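Local atomic coordinates of VC0179-like protein (Escherichia coli, PDB entry 4XJ6), a protein that probably joins nucleoside triphosphates into cyclic dinucleotides, as a magnesium-dependent bacterial homologue of cyclic GMP-AMP synthase. Residues D262-S267 with H274-C279; K31-I36 with Y184-H189. All blocks are in the same frame, centred on the assembly; numbering follows the deposited sequence.

Interaction 1 of 2, residues D262-S267 with H274-C279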
loop_
_atom_site.group_PDB
_atom_site.type_symbol
_atom_site.label_atom_id
_atom_site.label_comp_id
_atom_site.label_asym_id
_atom_site.label_seq_id
_atom_site.Cartn_x
_atom_site.Cartn_y
_atom_site.Cartn_z
ATOM N N ASP A 262 -3.776 5.232 12.306
ATOM C CA ASP A 262 -4.272 5.461 13.659
ATOM C C ASP A 262 -5.446 4.550 13.984
ATOM O O ASP A 262 -5.536 4.017 15.085
ATOM C CB ASP A 262 -4.691 6.919 13.848
ATOM C CG ASP A 262 -3.512 7.866 13.881
ATOM O OD1 ASP A 262 -2.374 7.391 14.065
ATOM O OD2 ASP A 262 -3.731 9.087 13.729
ATOM N N TRP A 263 -6.342 4.375 13.018
ATOM C CA TRP A 263 -7.518 3.539 13.213
ATOM C C TRP A 263 -7.155 2.078 13.440
ATOM O O TRP A 263 -7.736 1.414 14.300
ATOM C CB TRP A 263 -8.457 3.653 12.014
ATOM C CG TRP A 263 -9.383 2.488 11.875
ATOM C CD1 TRP A 263 -10.569 2.302 12.519
ATOM C CD2 TRP A 263 -9.199 1.344 11.032
ATOM N NE1 TRP A 263 -11.137 1.115 12.129
ATOM C CE2 TRP A 263 -10.315 0.507 11.217
ATOM C CE3 TRP A 263 -8.199 0.948 10.138
ATOM C CZ2 TRP A 263 -10.461 -0.700 10.541
ATOM C CZ3 TRP A 263 -8.346 -0.253 9.468
ATOM C CH2 TRP A 263 -9.469 -1.064 9.675
ATOM N N PHE A 264 -6.197 1.579 12.665
ATOM C CA PHE A 264 -5.804 0.178 12.759
ATOM C C PHE A 264 -5.024 -0.097 14.039
ATOM O O PHE A 264 -5.235 -1.120 14.689
ATOM C CB PHE A 264 -4.977 -0.247 11.542
ATOM C CG PHE A 264 -4.612 -1.701 11.548
ATOM C CD1 PHE A 264 -5.601 -2.667 11.569
ATOM C CD2 PHE A 264 -3.284 -2.104 11.540
ATOM C CE1 PHE A 264 -5.276 -4.007 11.579
ATOM C CE2 PHE A 264 -2.956 -3.447 11.551
ATOM C CZ PHE A 264 -3.958 -4.397 11.570
ATOM N N ASN A 265 -4.124 0.814 14.397
ATOM C CA ASN A 265 -3.348 0.675 15.624
ATOM C C ASN A 265 -4.251 0.708 16.852
ATOM O O ASN A 265 -4.051 -0.053 17.796
ATOM C CB ASN A 265 -2.281 1.768 15.714
ATOM C CG ASN A 265 -1.090 1.493 14.811
ATOM O OD1 ASN A 265 -0.685 0.343 14.639
ATOM N ND2 ASN A 265 -0.527 2.544 14.229
ATOM N N GLU A 266 -5.253 1.581 16.824
ATOM C CA GLU A 266 -6.225 1.660 17.908
ATOM C C GLU A 266 -7.060 0.385 17.973
ATOM O O GLU A 266 -7.440 -0.066 19.054
ATOM C CB GLU A 266 -7.136 2.875 17.731
ATOM C CG GLU A 266 -8.110 3.096 18.879
ATOM C CD GLU A 266 -7.413 3.500 20.163
ATOM O OE1 GLU A 266 -6.310 4.082 20.085
ATOM O OE2 GLU A 266 -7.967 3.232 21.249
ATOM N N SER A 267 -7.344 -0.185 16.806
ATOM C CA SER A 267 -8.108 -1.424 16.707
ATOM C C SER A 267 -7.340 -2.587 17.323
ATOM O O SER A 267 -7.919 -3.433 18.011
ATOM C CB SER A 267 -8.447 -1.737 15.247
ATOM O OG SER A 267 -9.368 -0.800 14.719
ATOM N N HIS A 274 -3.862 -10.245 18.427
ATOM C CA HIS A 274 -4.189 -11.301 17.471
ATOM C C HIS A 274 -4.827 -10.741 16.201
ATOM O O HIS A 274 -4.994 -11.459 15.214
ATOM C CB HIS A 274 -5.123 -12.335 18.108
ATOM C CG HIS A 274 -6.419 -11.761 18.594
ATOM N ND1 HIS A 274 -6.555 -11.178 19.836
ATOM C CD2 HIS A 274 -7.638 -11.684 18.008
ATOM C CE1 HIS A 274 -7.800 -10.764 19.992
ATOM N NE2 HIS A 274 -8.477 -11.059 18.898
ATOM N N LEU A 275 -5.183 -9.459 16.233
ATOM C CA LEU A 275 -5.779 -8.796 15.079
ATOM C C LEU A 275 -4.808 -8.744 13.905
ATOM O O LEU A 275 -5.199 -8.951 12.757
ATOM C CB LEU A 275 -6.226 -7.381 15.437
ATOM C CG LEU A 275 -6.792 -6.576 14.268
ATOM C CD1 LEU A 275 -8.037 -7.254 13.722
ATOM C CD2 LEU A 275 -7.091 -5.146 14.684
ATOM N N ARG A 276 -3.544 -8.454 14.193
ATOM C CA ARG A 276 -2.523 -8.432 13.154
ATOM C C ARG A 276 -2.333 -9.822 12.565
ATOM O O ARG A 276 -2.152 -9.972 11.357
ATOM C CB ARG A 276 -1.197 -7.903 13.701
ATOM C CG ARG A 276 -1.120 -6.387 13.765
ATOM C CD ARG A 276 0.282 -5.912 14.111
ATOM N NE ARG A 276 0.347 -4.458 14.243
ATOM C CZ ARG A 276 0.182 -3.806 15.389
ATOM N NH1 ARG A 276 -0.059 -4.478 16.506
ATOM N NH2 ARG A 276 0.255 -2.483 15.420
ATOM N N SER A 277 -2.384 -10.834 13.427
ATOM C CA SER A 277 -2.229 -12.217 12.995
ATOM C C SER A 277 -3.345 -12.623 12.035
ATOM O O SER A 277 -3.078 -13.120 10.944
ATOM C CB SER A 277 -2.202 -13.163 14.202
ATOM O OG SER A 277 -1.118 -12.878 15.074
ATOM N N VAL A 278 -4.593 -12.398 12.441
ATOM C CA VAL A 278 -5.739 -12.789 11.623
ATOM C C VAL A 278 -5.854 -11.940 10.355
ATOM O O VAL A 278 -6.421 -12.385 9.356
ATOM C CB VAL A 278 -7.063 -12.699 12.415
ATOM C CG1 VAL A 278 -7.026 -13.623 13.624
ATOM C CG2 VAL A 278 -7.328 -11.277 12.852
ATOM N N CYS A 279 -5.315 -10.723 10.393
ATOM C CA CYS A 279 -5.289 -9.868 9.209
ATOM C C CYS A 279 -4.214 -10.354 8.246
ATOM O O CYS A 279 -4.414 -10.362 7.033
ATOM C CB CYS A 279 -5.044 -8.404 9.587
ATOM S SG CYS A 279 -6.502 -7.538 10.222
#

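Interaction 2 of 2, residues K31-I36 with Y184-H189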
loop_
_atom_site.group_PDB
_atom_site.type_symbol
_atom_site.label_atom_id
_atom_site.label_comp_id
_atom_site.label_asym_id
_atom_site.label_seq_id
_atom_site.Cartn_x
_atom_site.Cartn_y
_atom_site.Cartn_z
ATOM N N LYS A 31 14.139 -1.459 3.691
ATOM C CA LYS A 31 14.500 -0.111 4.115
ATOM C C LYS A 31 15.582 0.463 3.209
ATOM O O LYS A 31 15.527 1.633 2.824
ATOM C CB LYS A 31 14.983 -0.102 5.566
ATOM C CG LYS A 31 13.895 -0.339 6.596
ATOM C CD LYS A 31 14.410 -0.056 8.001
ATOM C CE LYS A 31 13.349 -0.344 9.052
ATOM N NZ LYS A 31 13.846 -0.094 10.435
ATOM N N ALA A 32 16.563 -0.371 2.877
ATOM C CA ALA A 32 17.656 0.026 1.998
ATOM C C ALA A 32 17.134 0.347 0.604
ATOM O O ALA A 32 17.572 1.306 -0.026
ATOM C CB ALA A 32 18.714 -1.072 1.940
ATOM N N LEU A 33 16.188 -0.459 0.135
ATOM C CA LEU A 33 15.547 -0.226 -1.154
ATOM C C LEU A 33 14.746 1.074 -1.129
ATOM O O LEU A 33 14.771 1.851 -2.088
ATOM C CB LEU A 33 14.637 -1.398 -1.524
ATOM C CG LEU A 33 15.323 -2.720 -1.868
ATOM C CD1 LEU A 33 14.290 -3.789 -2.180
ATOM C CD2 LEU A 33 16.273 -2.535 -3.041
ATOM N N ARG A 34 14.038 1.304 -0.027
ATOM C CA ARG A 34 13.255 2.520 0.156
ATOM C C ARG A 34 14.155 3.749 0.181
ATOM O O ARG A 34 13.809 4.797 -0.365
ATOM C CB ARG A 34 12.443 2.437 1.448
ATOM C CG ARG A 34 11.598 3.667 1.740
ATOM C CD ARG A 34 10.906 3.554 3.091
ATOM N NE ARG A 34 11.864 3.533 4.193
ATOM C CZ ARG A 34 11.537 3.334 5.466
ATOM N NH1 ARG A 34 10.272 3.132 5.810
ATOM N NH2 ARG A 34 12.479 3.332 6.400
ATOM N N GLN A 35 15.316 3.607 0.814
ATOM C CA GLN A 35 16.259 4.709 0.943
ATOM C C GLN A 35 16.793 5.147 -0.415
ATOM O O GLN A 35 16.998 6.336 -0.655
ATOM C CB GLN A 35 17.415 4.315 1.861
ATOM C CG GLN A 35 18.235 5.492 2.351
ATOM C CD GLN A 35 19.407 5.061 3.203
ATOM O OE1 GLN A 35 20.095 4.092 2.886
ATOM N NE2 GLN A 35 19.637 5.775 4.301
ATOM N N ILE A 36 17.023 4.178 -1.295
ATOM C CA ILE A 36 17.456 4.459 -2.659
ATOM C C ILE A 36 16.458 5.359 -3.391
ATOM O O ILE A 36 16.843 6.306 -4.077
ATOM C CB ILE A 36 17.647 3.155 -3.468
ATOM C CG1 ILE A 36 18.805 2.329 -2.901
ATOM C CG2 ILE A 36 17.885 3.466 -4.938
ATOM C CD1 ILE A 36 18.917 0.939 -3.503
ATOM N N TYR A 184 12.367 -6.372 -9.637
ATOM C CA TYR A 184 12.183 -7.804 -9.889
ATOM C C TYR A 184 13.100 -8.700 -9.062
ATOM O O TYR A 184 12.645 -9.675 -8.463
ATOM C CB TYR A 184 12.395 -8.111 -11.377
ATOM C CG TYR A 184 11.349 -7.516 -12.289
ATOM C CD1 TYR A 184 10.075 -7.228 -11.819
ATOM C CD2 TYR A 184 11.634 -7.242 -13.619
ATOM C CE1 TYR A 184 9.115 -6.682 -12.648
ATOM C CE2 TYR A 184 10.678 -6.696 -14.457
ATOM C CZ TYR A 184 9.421 -6.418 -13.965
ATOM O OH TYR A 184 8.468 -5.876 -14.795
ATOM N N ARG A 185 14.389 -8.374 -9.043
ATOM C CA ARG A 185 15.378 -9.194 -8.354
ATOM C C ARG A 185 15.102 -9.300 -6.855
ATOM O O ARG A 185 15.528 -10.252 -6.204
ATOM C CB ARG A 185 16.785 -8.633 -8.589
ATOM C CG ARG A 185 17.225 -8.660 -10.048
ATOM C CD ARG A 185 18.502 -7.864 -10.279
ATOM N NE ARG A 185 18.798 -7.724 -11.703
ATOM C CZ ARG A 185 19.970 -8.013 -12.259
ATOM N NH1 ARG A 185 20.970 -8.454 -11.509
ATOM N NH2 ARG A 185 20.144 -7.858 -13.564
ATOM N N GLU A 186 14.375 -8.329 -6.312
ATOM C CA GLU A 186 14.096 -8.310 -4.883
ATOM C C GLU A 186 12.638 -8.654 -4.573
ATOM O O GLU A 186 12.221 -8.621 -3.411
ATOM C CB GLU A 186 14.451 -6.941 -4.298
ATOM C CG GLU A 186 15.886 -6.490 -4.579
ATOM C CD GLU A 186 16.924 -7.284 -3.804
ATOM O OE1 GLU A 186 16.539 -8.061 -2.905
ATOM O OE2 GLU A 186 18.129 -7.128 -4.093
ATOM N N LYS A 187 11.880 -9.000 -5.614
ATOM C CA LYS A 187 10.451 -9.285 -5.488
ATOM C C LYS A 187 9.752 -8.207 -4.668
ATOM O O LYS A 187 8.952 -8.500 -3.782
ATOM C CB LYS A 187 10.230 -10.664 -4.864
ATOM C CG LYS A 187 10.585 -11.816 -5.787
ATOM C CD LYS A 187 10.372 -13.152 -5.101
ATOM C CE LYS A 187 10.879 -14.293 -5.963
ATOM N NZ LYS A 187 10.891 -15.593 -5.236
ATOM N N THR A 188 10.079 -6.958 -4.974
ATOM C CA THR A 188 9.574 -5.814 -4.235
ATOM C C THR A 188 9.170 -4.711 -5.198
ATOM O O THR A 188 9.842 -4.485 -6.203
ATOM C CB THR A 188 10.638 -5.269 -3.246
ATOM O OG1 THR A 188 10.953 -6.275 -2.277
ATOM C CG2 THR A 188 10.143 -4.017 -2.533
ATOM N N HIS A 189 8.061 -4.041 -4.908
ATOM C CA HIS A 189 7.759 -2.794 -5.592
ATOM C C HIS A 189 7.455 -1.713 -4.562
ATOM O O HIS A 189 6.980 -2.001 -3.461
ATOM C CB HIS A 189 6.600 -2.960 -6.582
ATOM C CG HIS A 189 5.293 -3.320 -5.944
ATOM N ND1 HIS A 189 4.674 -4.532 -6.156
ATOM C CD2 HIS A 189 4.482 -2.621 -5.117
ATOM C CE1 HIS A 189 3.539 -4.568 -5.480
ATOM N NE2 HIS A 189 3.399 -3.421 -4.841
#

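Interaction 1 of 2, residues D262-S267 with H274-C279
F264 reaches from one helix to L275, R276 and C279 of the next. From CB, which does not itself point at the other helix, the anti placement of CG relative to the backbone N (chi1 -177°) carries the ring over to helix 274-289. CE1 has two partners: L275 CD2 lies 3.8 Å from F264 CE1, and C279 SG is 4.0 Å from F264 CE1, an oblique sulfur-aromatic contact. Further round the ring, F264 CZ and CE2 meet the methylene CG of R276, with 4.1 Å between CZ and CG. The guanidinium plane stands 79° from the ring. R276 NE bonds to the carbonyl oxygen of Y115, while N265 OD1 sits near the guanidinium plane at its edge, 3.1 Å from R276 NH2. L275 CD2 also touches S267, 3.7 Å from S267 CB. S267 OG turns back to bond W263 O at 2.8 Å, tilted out of the carbonyl plane; S267 N reaches that oxygen from the opposite face, so two donors grip it. Y115 meets the F264 ring edge-to-face, and M301 of helix 297-310 packs on it as well. Two consecutive helices, 257-271 and 274-289, are joined here by a short turn, their segment axes 116° apart; segment 274-279 belongs to the cyclic GMP-AMP synthase C-terminal domain, and the side chain of F264 is about 7 Å from a bound 3'-deoxy-GTP.

Interaction 2 of 2, residues K31-I36 with Y184-H189
Helix segment 31-36 faces a 3-10 turn (184-186) and the start of the strand that follows it, and the backbones come nearest where L33 CA lies 8.7 Å from T188 CA. The turn is closed by a backbone bond from K187 N to Y184 O, 3.0 Å. K187 then takes up a left-handed backbone conformation, and K187 and T188 together face I183, forming a G1 beta bulge. Across this junction the contact is carried by one leucine branch. L33 CG lies anti to its own carbonyl carbon (chi1 -69°), and the side chain points at the turn so that methyl CD1 leads. L33 CD1 rests 3.8 Å from E186 CB and 3.9 Å from E186 CG, crossing that side chain at a slant. On the strand side the same methyl meets T188, 4.1 Å from L33 CD1 to T188 CB, with OG1 and CG2 only slightly farther. E186 therefore gives its aliphatic base to the leucine, and the bend of its chain at chi2 leaves the carboxylate farther from the methyl than CB and CG. T188 OG1 donates to E186 O at 2.9 Å from above the carbonyl plane, 57° out of it, which ties the strand start to the end of the turn and occupies the hydroxyl beside the leucine. No hydrogen bond links the two segments, and their joint burial is modest, 110 Å². L33 also packs on I183 of strand 179-183, while T188 is backed by M128 and I130 of strand 128-138 and touched by L30 of helix 24-57. The long helix 24-57 thus lies against the beta hairpin formed by strands 179-183 and 188-198 in the nucleotidyltransferase sheet.

In the fold
Both interactions are buried but join different elements: interaction 1 pairs two consecutive helices, whereas interaction 2 brings helix 24-57 against a hairpin turn almost 150 residues further along the chain. Their centres lie 25 Å apart and they do not touch. Interaction 1 is larger and more mixed, with aromatic, sulfur and guanidinium groups; interaction 2 is purely van der Waals across its segments, with the T188-E186 hydrogen bond lying within one segment. The F264 and T188 side chains come within about 7 to 11 Å of nucleotide and magnesium without contacting them, interaction 1 with its second helix in the C-terminal domain, interaction 2 on the nucleotidyltransferase sheet, where H189 weakly bonds the magnesium ligand D129.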